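Local coordinates for protein alanine racemase (Enterococcus faecalis, PDB 3E5P) that belongs to the alanine racemase family, pairing an N-terminal TIM-type barrel with a C-terminal beta domain and holding pyridoxal-5'-phosphate in a dimer, at residues L247-E252 / V331-K336; R7-H12 / T281-Y286; W111-L116 / V152-S157. The protein carries 1 engineered substitution. All coordinates share one frame; numbering follows the deposited sequence.

Interaction 1 (L247-E252 / V331-K336); sequences LRLTSE and VTLVGK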
loop_
_atom_site.group_PDB
_atom_site.type_symbol
_atom_site.label_atom_id
_atom_site.label_comp_id
_atom_site.label_asym_id
_atom_site.label_seq_id
_atom_site.Cartn_x
_atom_site.Cartn_y
_atom_site.Cartn_z
ATOM N N LEU C 247 -13.172 1.721 -11.089
ATOM C CA LEU C 247 -12.407 0.666 -10.427
ATOM C C LEU C 247 -13.287 -0.463 -9.952
ATOM O O LEU C 247 -14.333 -0.217 -9.363
ATOM C CB LEU C 247 -11.676 1.273 -9.221
ATOM C CG LEU C 247 -10.736 0.529 -8.260
ATOM C CD1 LEU C 247 -11.338 -0.796 -7.786
ATOM C CD2 LEU C 247 -9.419 0.313 -8.948
ATOM N N ARG C 248 -12.860 -1.699 -10.208
ATOM C CA ARG C 248 -13.583 -2.887 -9.749
ATOM C C ARG C 248 -12.525 -3.807 -9.175
ATOM O O ARG C 248 -11.417 -3.864 -9.689
ATOM C CB ARG C 248 -14.317 -3.586 -10.897
ATOM C CG ARG C 248 -15.464 -2.769 -11.464
ATOM C CD ARG C 248 -16.252 -3.511 -12.542
ATOM N NE ARG C 248 -17.095 -4.567 -11.990
ATOM C CZ ARG C 248 -16.823 -5.862 -12.088
ATOM N NH1 ARG C 248 -15.722 -6.254 -12.725
ATOM N NH2 ARG C 248 -17.643 -6.759 -11.549
ATOM N N LEU C 249 -12.855 -4.514 -8.101
ATOM C CA LEU C 249 -11.895 -5.409 -7.466
ATOM C C LEU C 249 -12.482 -6.808 -7.391
ATOM O O LEU C 249 -13.480 -7.045 -6.714
ATOM C CB LEU C 249 -11.548 -4.881 -6.074
ATOM C CG LEU C 249 -10.577 -5.656 -5.180
ATOM C CD1 LEU C 249 -9.293 -5.996 -5.910
ATOM C CD2 LEU C 249 -10.286 -4.803 -3.961
ATOM N N THR C 250 -11.837 -7.733 -8.088
ATOM C CA THR C 250 -12.303 -9.104 -8.176
ATOM C C THR C 250 -11.339 -10.148 -7.643
ATOM O O THR C 250 -10.127 -9.947 -7.648
ATOM C CB THR C 250 -12.614 -9.429 -9.651
ATOM O OG1 THR C 250 -13.794 -8.721 -10.045
ATOM C CG2 THR C 250 -12.810 -10.902 -9.864
ATOM N N SER C 251 -11.893 -11.265 -7.181
ATOM C CA SER C 251 -11.093 -12.386 -6.688
ATOM C C SER C 251 -11.916 -13.657 -6.842
ATOM O O SER C 251 -12.894 -13.665 -7.589
ATOM C CB SER C 251 -10.690 -12.199 -5.225
ATOM O OG SER C 251 -9.651 -13.103 -4.881
ATOM N N GLU C 252 -11.540 -14.723 -6.146
ATOM C CA GLU C 252 -12.272 -15.969 -6.278
ATOM C C GLU C 252 -12.047 -16.925 -5.115
ATOM O O GLU C 252 -10.975 -16.940 -4.516
ATOM C CB GLU C 252 -11.889 -16.645 -7.605
ATOM C CG GLU C 252 -11.372 -18.081 -7.490
ATOM C CD GLU C 252 -11.101 -18.745 -8.849
ATOM O OE1 GLU C 252 -10.771 -19.954 -8.860
ATOM O OE2 GLU C 252 -11.210 -18.064 -9.902
ATOM N N VAL C 331 -15.487 -13.743 -6.681
ATOM C CA VAL C 331 -15.823 -12.960 -5.506
ATOM C C VAL C 331 -15.638 -11.484 -5.821
ATOM O O VAL C 331 -14.529 -11.051 -6.125
ATOM C CB VAL C 331 -14.915 -13.328 -4.314
ATOM C CG1 VAL C 331 -15.405 -12.624 -3.055
ATOM C CG2 VAL C 331 -14.888 -14.852 -4.123
ATOM N N THR C 332 -16.722 -10.715 -5.751
ATOM C CA THR C 332 -16.650 -9.283 -6.033
ATOM C C THR C 332 -16.420 -8.484 -4.759
ATOM O O THR C 332 -17.321 -8.334 -3.931
ATOM C CB THR C 332 -17.948 -8.759 -6.710
ATOM O OG1 THR C 332 -18.091 -9.367 -7.994
ATOM C CG2 THR C 332 -17.900 -7.244 -6.895
ATOM N N LEU C 333 -15.210 -7.966 -4.612
ATOM C CA LEU C 333 -14.871 -7.176 -3.440
ATOM C C LEU C 333 -15.414 -5.755 -3.593
ATOM O O LEU C 333 -16.021 -5.203 -2.678
ATOM C CB LEU C 333 -13.358 -7.167 -3.266
ATOM C CG LEU C 333 -12.786 -8.577 -3.061
ATOM C CD1 LEU C 333 -11.267 -8.536 -3.173
ATOM C CD2 LEU C 333 -13.187 -9.111 -1.706
ATOM N N VAL C 334 -15.193 -5.182 -4.770
ATOM C CA VAL C 334 -15.655 -3.839 -5.105
ATOM C C VAL C 334 -16.284 -3.956 -6.489
ATOM O O VAL C 334 -15.676 -4.520 -7.398
ATOM C CB VAL C 334 -14.473 -2.836 -5.171
ATOM C CG1 VAL C 334 -14.967 -1.468 -5.645
ATOM C CG2 VAL C 334 -13.805 -2.729 -3.806
ATOM N N GLY C 335 -17.493 -3.435 -6.649
ATOM C CA GLY C 335 -18.168 -3.521 -7.932
ATOM C C GLY C 335 -19.595 -4.016 -7.780
ATOM O O GLY C 335 -20.075 -4.172 -6.658
ATOM N N LYS C 336 -20.269 -4.271 -8.901
ATOM C CA LYS C 336 -21.653 -4.744 -8.870
ATOM C C LYS C 336 -21.764 -6.217 -9.204
ATOM O O LYS C 336 -20.916 -6.767 -9.911
ATOM C CB LYS C 336 -22.523 -3.946 -9.846
ATOM C CG LYS C 336 -22.349 -2.439 -9.727
ATOM C CD LYS C 336 -23.570 -1.653 -10.200
ATOM C CE LYS C 336 -23.729 -1.663 -11.702
ATOM N NZ LYS C 336 -24.831 -0.749 -12.112
#
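Leu-249 packs against Leu-333 and Val-334, and its backbone bonds to both. Its CG lies 3.6 Å from Leu-333 CD1. Its CB lies 3.7 Å from Val-334 CB. CG of Leu-249 stands anti to the backbone N (chi1 179°), beside its own carbonyl, on the side where the Leu-333 chain crosses it at a slant. Leu-249 O accepts two N-H groups. Leu-333 N is 2.9 Å from Leu-249 O, close to the line of its C=O bond. Val-334 N is 3.2 Å from Leu-249 O, in the carbonyl plane on a lone pair. The return bond runs from Leu-249 N to Val-334 O. Two residues facing one is a classic beta bulge. It lies at the corner the chain turns through 333-335, beside strand 247-252 in the mixed sheet of the C-terminal domain. Beyond the bulge the strands pair antiparallel. Ser-251 and Val-331 exchange two backbone bonds, the shorter from Val-331 N to Ser-251 O at 2.7 Å. Val-331 N comes to it from above the carbonyl plane. Leu-11 and Phe-362 also touch Leu-249 on this buried side. Arg-248 and Thr-250, on the other side, are partly exposed and touch less closely. The Arg-248 chain bends at chi3 (73°), and Lys-336 O lies at the edge of its guanidinium, 3.7 Å from Arg-248 NH2. Lys-336 itself lies on the solvent side.

Interaction 2 (R7-H12 / T281-Y286); sequences RPTRLH and TVPIGY. With PPI (propanoic acid), chain K.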
loop_
_atom_site.group_PDB
_atom_site.type_symbol
_atom_site.label_atom_id
_atom_site.label_comp_id
_atom_site.label_asym_id
_atom_site.label_seq_id
_atom_site.Cartn_x
_atom_site.Cartn_y
_atom_site.Cartn_z
ATOM N N ARG C 7 -2.473 -15.483 -9.859
ATOM C CA ARG C 7 -3.416 -15.529 -8.756
ATOM C C ARG C 7 -4.730 -14.897 -9.227
ATOM O O ARG C 7 -4.727 -13.865 -9.896
ATOM C CB ARG C 7 -2.845 -14.770 -7.568
ATOM C CG ARG C 7 -3.637 -14.964 -6.306
ATOM C CD ARG C 7 -3.135 -14.050 -5.226
ATOM N NE ARG C 7 -3.230 -12.657 -5.633
ATOM C CZ ARG C 7 -2.854 -11.645 -4.867
ATOM N NH1 ARG C 7 -2.364 -11.900 -3.663
ATOM N NH2 ARG C 7 -2.964 -10.388 -5.299
ATOM N N PRO C 8 -5.873 -15.507 -8.877
ATOM C CA PRO C 8 -7.196 -15.007 -9.279
ATOM C C PRO C 8 -7.599 -13.577 -8.894
ATOM O O PRO C 8 -8.530 -13.018 -9.478
ATOM C CB PRO C 8 -8.143 -16.060 -8.709
ATOM C CG PRO C 8 -7.422 -16.531 -7.489
ATOM C CD PRO C 8 -6.007 -16.672 -7.985
ATOM N N THR C 9 -6.909 -12.978 -7.927
ATOM C CA THR C 9 -7.228 -11.613 -7.502
ATOM C C THR C 9 -6.869 -10.601 -8.592
ATOM O O THR C 9 -5.768 -10.648 -9.150
ATOM C CB THR C 9 -6.462 -11.269 -6.259
ATOM O OG1 THR C 9 -6.669 -12.299 -5.294
ATOM C CG2 THR C 9 -6.926 -9.952 -5.703
ATOM N N ARG C 10 -7.771 -9.666 -8.881
ATOM C CA ARG C 10 -7.494 -8.709 -9.951
ATOM C C ARG C 10 -8.239 -7.372 -9.843
ATOM O O ARG C 10 -9.362 -7.316 -9.337
ATOM C CB ARG C 10 -7.820 -9.373 -11.294
ATOM C CG ARG C 10 -7.121 -8.756 -12.482
ATOM C CD ARG C 10 -6.343 -9.807 -13.279
ATOM N NE ARG C 10 -5.512 -10.637 -12.419
ATOM C CZ ARG C 10 -4.795 -11.669 -12.844
ATOM N NH1 ARG C 10 -4.800 -12.001 -14.122
ATOM N NH2 ARG C 10 -4.088 -12.384 -11.986
ATOM N N LEU C 11 -7.598 -6.307 -10.324
ATOM C CA LEU C 11 -8.163 -4.959 -10.334
ATOM C C LEU C 11 -8.552 -4.596 -11.771
ATOM O O LEU C 11 -7.692 -4.496 -12.638
ATOM C CB LEU C 11 -7.129 -3.940 -9.827
ATOM C CG LEU C 11 -6.969 -3.637 -8.328
ATOM C CD1 LEU C 11 -5.628 -3.003 -8.076
ATOM C CD2 LEU C 11 -8.073 -2.713 -7.858
ATOM N N HIS C 12 -9.836 -4.400 -12.036
ATOM C CA HIS C 12 -10.256 -4.036 -13.389
ATOM C C HIS C 12 -10.526 -2.542 -13.500
ATOM O O HIS C 12 -11.367 -1.995 -12.776
ATOM C CB HIS C 12 -11.522 -4.792 -13.788
ATOM C CG HIS C 12 -11.425 -6.273 -13.608
ATOM N ND1 HIS C 12 -11.693 -6.896 -12.406
ATOM C CD2 HIS C 12 -11.081 -7.255 -14.475
ATOM C CE1 HIS C 12 -11.523 -8.199 -12.542
ATOM N NE2 HIS C 12 -11.151 -8.444 -13.788
ATOM N N THR C 281 -12.317 -19.509 1.360
ATOM C CA THR C 281 -11.052 -18.786 1.437
ATOM C C THR C 281 -10.820 -17.925 0.203
ATOM O O THR C 281 -10.876 -18.404 -0.929
ATOM C CB THR C 281 -9.875 -19.753 1.588
ATOM O OG1 THR C 281 -9.960 -20.393 2.866
ATOM C CG2 THR C 281 -8.550 -19.012 1.481
ATOM N N VAL C 282 -10.544 -16.648 0.432
ATOM C CA VAL C 282 -10.317 -15.708 -0.646
ATOM C C VAL C 282 -8.859 -15.280 -0.642
ATOM O O VAL C 282 -8.339 -14.875 0.394
ATOM C CB VAL C 282 -11.198 -14.490 -0.462
ATOM C CG1 VAL C 282 -11.064 -13.574 -1.667
ATOM C CG2 VAL C 282 -12.638 -14.933 -0.249
ATOM N N PRO C 283 -8.186 -15.350 -1.809
ATOM C CA PRO C 283 -6.771 -14.984 -1.972
ATOM C C PRO C 283 -6.419 -13.487 -2.086
ATOM O O PRO C 283 -5.843 -13.049 -3.083
ATOM C CB PRO C 283 -6.363 -15.770 -3.215
ATOM C CG PRO C 283 -7.605 -15.662 -4.065
ATOM C CD PRO C 283 -8.743 -15.870 -3.074
ATOM N N ILE C 284 -6.782 -12.715 -1.063
ATOM C CA ILE C 284 -6.465 -11.285 -0.984
ATOM C C ILE C 284 -6.340 -10.990 0.506
ATOM O O ILE C 284 -7.179 -11.436 1.303
ATOM C CB ILE C 284 -7.572 -10.388 -1.575
ATOM C CG1 ILE C 284 -7.104 -8.929 -1.569
ATOM C CG2 ILE C 284 -8.845 -10.509 -0.745
ATOM C CD1 ILE C 284 -7.971 -7.992 -2.397
ATOM N N GLY C 285 -5.286 -10.269 0.881
ATOM C CA GLY C 285 -5.074 -9.942 2.281
ATOM C C GLY C 285 -4.712 -8.483 2.467
ATOM O O GLY C 285 -4.800 -7.696 1.529
ATOM N N TYR C 286 -4.292 -8.102 3.666
ATOM C CA TYR C 286 -3.942 -6.708 3.867
ATOM C C TYR C 286 -2.703 -6.283 3.087
ATOM O O TYR C 286 -2.648 -5.158 2.613
ATOM C CB TYR C 286 -3.826 -6.369 5.366
ATOM C CG TYR C 286 -2.911 -7.228 6.196
ATOM C CD1 TYR C 286 -1.533 -7.036 6.163
ATOM C CD2 TYR C 286 -3.429 -8.217 7.047
ATOM C CE1 TYR C 286 -0.679 -7.801 6.952
ATOM C CE2 TYR C 286 -2.591 -8.995 7.843
ATOM C CZ TYR C 286 -1.209 -8.783 7.787
ATOM O OH TYR C 286 -0.350 -9.572 8.518
HETATM C C1 PPI K . -0.891 -12.638 8.970
HETATM C C2 PPI K . -1.328 -11.696 10.083
HETATM C C3 PPI K . -0.746 -12.034 11.451
HETATM O O1 PPI K . 0.324 -12.713 8.667
HETATM O O2 PPI K . -1.768 -13.306 8.380
#
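Thr-9 and Pro-283 bring the two backbones together at one point, with CA atoms 6.5 Å apart and no strand pairing between them. Pro-283 is the centre of an inverse gamma turn, closed by a weak bond from Ile-284 N to Val-282 O. The Pro-283 carbonyl faces segment 7-12. Thr-9 OG1 donates to Pro-283 O; the modelled 2.5 Å between them is very short, so the exact length is doubtful. OG1 lies beside its own backbone N (chi1 -51°), and the same rotation sends Thr-9 CG2 to Ile-284, 4.0 Å from Ile-284 CD1. The Thr-9 and Ile-284 side chains meet at about a right angle. Thr-9 OG1 also bonds to Ser-251 OG of strand 247-252, so the buried hydroxyl has two polar partners. Arg-7 adds a second contact to Pro-283 O. This oxygen lies over one face of the guanidinium, 3.4 Å above the plane and offset toward its rim. The bend at chi3 (59°) turns the group across the carbonyl, with Arg-7 CD 3.6 Å from Pro-283 O. Arg-7 NH2 forms a salt bridge with Asp-288, which also accepts from Gly-285 N and so ties Arg-7 to the chain after the turn. Pro-8 completes the packing, with its CG 3.5 Å from Pro-283 CG. The contact joins the N-terminal segment to the C-terminal beta domain at the dimer interface, where Leu-67 of the second subunit packs on Arg-7 and a bound pyridoxal-5'-phosphate is about 11 Å from the Arg-7 side chain, as in alanine racemases.

Interaction 3 (W111-L116 / V152-S157); sequences WLEAAL and VRFVQS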
loop_
_atom_site.group_PDB
_atom_site.type_symbol
_atom_site.label_atom_id
_atom_site.label_comp_id
_atom_site.label_asym_id
_atom_site.label_seq_id
_atom_site.Cartn_x
_atom_site.Cartn_y
_atom_site.Cartn_z
ATOM N N TRP C 111 14.081 29.614 -3.616
ATOM C CA TRP C 111 14.226 28.563 -4.615
ATOM C C TRP C 111 14.515 29.152 -5.990
ATOM O O TRP C 111 15.346 28.621 -6.732
ATOM C CB TRP C 111 12.947 27.722 -4.688
ATOM C CG TRP C 111 13.098 26.454 -5.501
ATOM C CD1 TRP C 111 13.513 25.236 -5.047
ATOM C CD2 TRP C 111 12.873 26.297 -6.908
ATOM N NE1 TRP C 111 13.561 24.333 -6.077
ATOM C CE2 TRP C 111 13.171 24.958 -7.232
ATOM C CE3 TRP C 111 12.451 27.161 -7.923
ATOM C CZ2 TRP C 111 13.059 24.456 -8.532
ATOM C CZ3 TRP C 111 12.339 26.667 -9.215
ATOM C CH2 TRP C 111 12.642 25.320 -9.508
ATOM N N LEU C 112 13.810 30.235 -6.322
ATOM C CA LEU C 112 13.963 30.918 -7.606
ATOM C C LEU C 112 15.332 31.587 -7.748
ATOM O O LEU C 112 15.958 31.515 -8.807
ATOM C CB LEU C 112 12.857 31.966 -7.781
ATOM C CG LEU C 112 11.426 31.496 -8.083
ATOM C CD1 LEU C 112 10.450 32.640 -7.889
ATOM C CD2 LEU C 112 11.339 30.978 -9.500
ATOM N N GLU C 113 15.796 32.238 -6.684
ATOM C CA GLU C 113 17.095 32.910 -6.709
ATOM C C GLU C 113 18.215 31.901 -6.921
ATOM O O GLU C 113 19.149 32.151 -7.680
ATOM C CB GLU C 113 17.344 33.663 -5.403
ATOM C CG GLU C 113 16.310 34.718 -5.080
ATOM C CD GLU C 113 16.600 35.407 -3.768
ATOM O OE1 GLU C 113 16.903 34.690 -2.792
ATOM O OE2 GLU C 113 16.524 36.656 -3.706
ATOM N N ALA C 114 18.119 30.761 -6.240
ATOM C CA ALA C 114 19.128 29.714 -6.363
ATOM C C ALA C 114 18.941 28.984 -7.682
ATOM O O ALA C 114 19.904 28.533 -8.295
ATOM C CB ALA C 114 19.023 28.736 -5.197
ATOM N N ALA C 115 17.690 28.877 -8.117
ATOM C CA ALA C 115 17.373 28.209 -9.371
ATOM C C ALA C 115 17.967 28.993 -10.533
ATOM O O ALA C 115 18.399 28.412 -11.521
ATOM C CB ALA C 115 15.862 28.090 -9.536
ATOM N N LEU C 116 17.984 30.317 -10.408
ATOM C CA LEU C 116 18.532 31.179 -11.451
ATOM C C LEU C 116 19.944 30.720 -11.789
ATOM O O LEU C 116 20.282 30.532 -12.955
ATOM C CB LEU C 116 18.565 32.634 -10.983
ATOM C CG LEU C 116 18.229 33.678 -12.047
ATOM C CD1 LEU C 116 18.316 35.061 -11.429
ATOM C CD2 LEU C 116 19.169 33.550 -13.225
ATOM N N VAL C 152 6.700 37.083 -8.753
ATOM C CA VAL C 152 6.391 37.222 -10.163
ATOM C C VAL C 152 7.374 38.132 -10.896
ATOM O O VAL C 152 8.037 37.697 -11.835
ATOM C CB VAL C 152 4.957 37.757 -10.363
ATOM C CG1 VAL C 152 4.680 38.875 -9.394
ATOM C CG2 VAL C 152 4.780 38.270 -11.780
ATOM N N ARG C 153 7.482 39.386 -10.465
ATOM C CA ARG C 153 8.381 40.327 -11.129
ATOM C C ARG C 153 9.803 39.775 -11.239
ATOM O O ARG C 153 10.504 40.033 -12.219
ATOM C CB ARG C 153 8.389 41.677 -10.405
ATOM C CG ARG C 153 9.190 41.706 -9.122
ATOM C CD ARG C 153 9.084 43.067 -8.419
ATOM N NE ARG C 153 9.467 44.193 -9.274
ATOM C CZ ARG C 153 8.624 44.882 -10.040
ATOM N NH1 ARG C 153 7.334 44.568 -10.065
ATOM N NH2 ARG C 153 9.069 45.889 -10.785
ATOM N N PHE C 154 10.223 39.015 -10.235
ATOM C CA PHE C 154 11.547 38.412 -10.256
ATOM C C PHE C 154 11.570 37.371 -11.372
ATOM O O PHE C 154 12.542 37.267 -12.113
ATOM C CB PHE C 154 11.855 37.748 -8.904
ATOM C CG PHE C 154 13.166 36.995 -8.875
ATOM C CD1 PHE C 154 13.314 35.789 -9.554
ATOM C CD2 PHE C 154 14.257 37.503 -8.180
ATOM C CE1 PHE C 154 14.525 35.101 -9.545
ATOM C CE2 PHE C 154 15.473 36.818 -8.167
ATOM C CZ PHE C 154 15.602 35.617 -8.852
ATOM N N VAL C 155 10.489 36.606 -11.487
ATOM C CA VAL C 155 10.386 35.571 -12.510
ATOM C C VAL C 155 10.453 36.165 -13.911
ATOM O O VAL C 155 10.975 35.540 -14.839
ATOM C CB VAL C 155 9.059 34.767 -12.374
ATOM C CG1 VAL C 155 8.774 34.012 -13.660
ATOM C CG2 VAL C 155 9.159 33.778 -11.221
ATOM N N GLN C 156 9.919 37.371 -14.063
ATOM C CA GLN C 156 9.926 38.025 -15.363
ATOM C C GLN C 156 11.217 38.796 -15.600
ATOM O O GLN C 156 11.543 39.140 -16.736
ATOM C CB GLN C 156 8.720 38.951 -15.484
ATOM C CG GLN C 156 7.402 38.198 -15.453
ATOM C CD GLN C 156 6.207 39.109 -15.588
ATOM O OE1 GLN C 156 6.016 40.025 -14.783
ATOM N NE2 GLN C 156 5.389 38.866 -16.611
ATOM N N SER C 157 11.954 39.051 -14.525
ATOM C CA SER C 157 13.217 39.767 -14.621
ATOM C C SER C 157 14.304 38.847 -15.154
ATOM O O SER C 157 15.471 39.227 -15.192
ATOM C CB SER C 157 13.646 40.285 -13.245
ATOM O OG SER C 157 12.746 41.253 -12.744
#
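This is apolar packing between two neighbouring helices on the outside of the TIM-type barrel. Helices 109-116 and 146-156 run almost parallel, with 10° between their short segments and axes 10.9 Å apart. They follow the barrel strands 103-106 and 127-132, which are neighbours in the parallel sheet. Phe-154 carries most of the contact. Its CG is anti to the backbone N (chi1 175°), and the ring reaches across to helix 109-116, where it meets three residues. Phe-154 CE1 lies 4.0 Å from Leu-112 CB. Phe-154 CZ is 3.8 Å from Leu-116 CD1, whose branch comes at a slant to the ring. Phe-154 CE2 meets the aliphatic part of Glu-113, 3.8 Å from Glu-113 CG. The Glu-113 and Phe-154 chains cross at about a right angle. His-158 meets the Phe-154 ring as well, and also touches Leu-116.

Nearer the barrel, Leu-112 and Val-155 touch through their branches. CD1 of Leu-112 is 3.8 Å from Val-155 CG2, and CD2 reaches the same methyl. Both residues are buried. Leu-112 rests on Val-106 of strand 103-106, while Val-155 rests on Val-129 and Trp-163, so this pair continues the layer between helices and barrel. Glu-113 is exposed at the outer side; its CA and CG, not its carboxylate, meet the ring. No hydrogen bond or salt bridge crosses between the segments. The contact rests on van der Waals packing and burial of apolar surface, with the Glu-113 carboxylate on the exposed side.

Overall arrangement
Interactions 1 and 2 are neighbours, with centres 9 Å apart. They share one mixed sheet. Probable backbone hydrogen bonds from Arg-10 N to Thr-250 O and from His-12 N to Arg-248 O join them. Strand 10-13 lies in the sheet beside strand 247-252, so the chain's start is built into the C-terminal domain. The segments of the two contacts alternate along the chain. Interaction 3 lies on the other side of the chain's centre, in the barrel, with its centre about 50 Å from both other centres. In sequence it lies inside the loop closed by interaction 2 and ahead of interaction 1. The chain therefore starts in the beta domain, builds the barrel and returns.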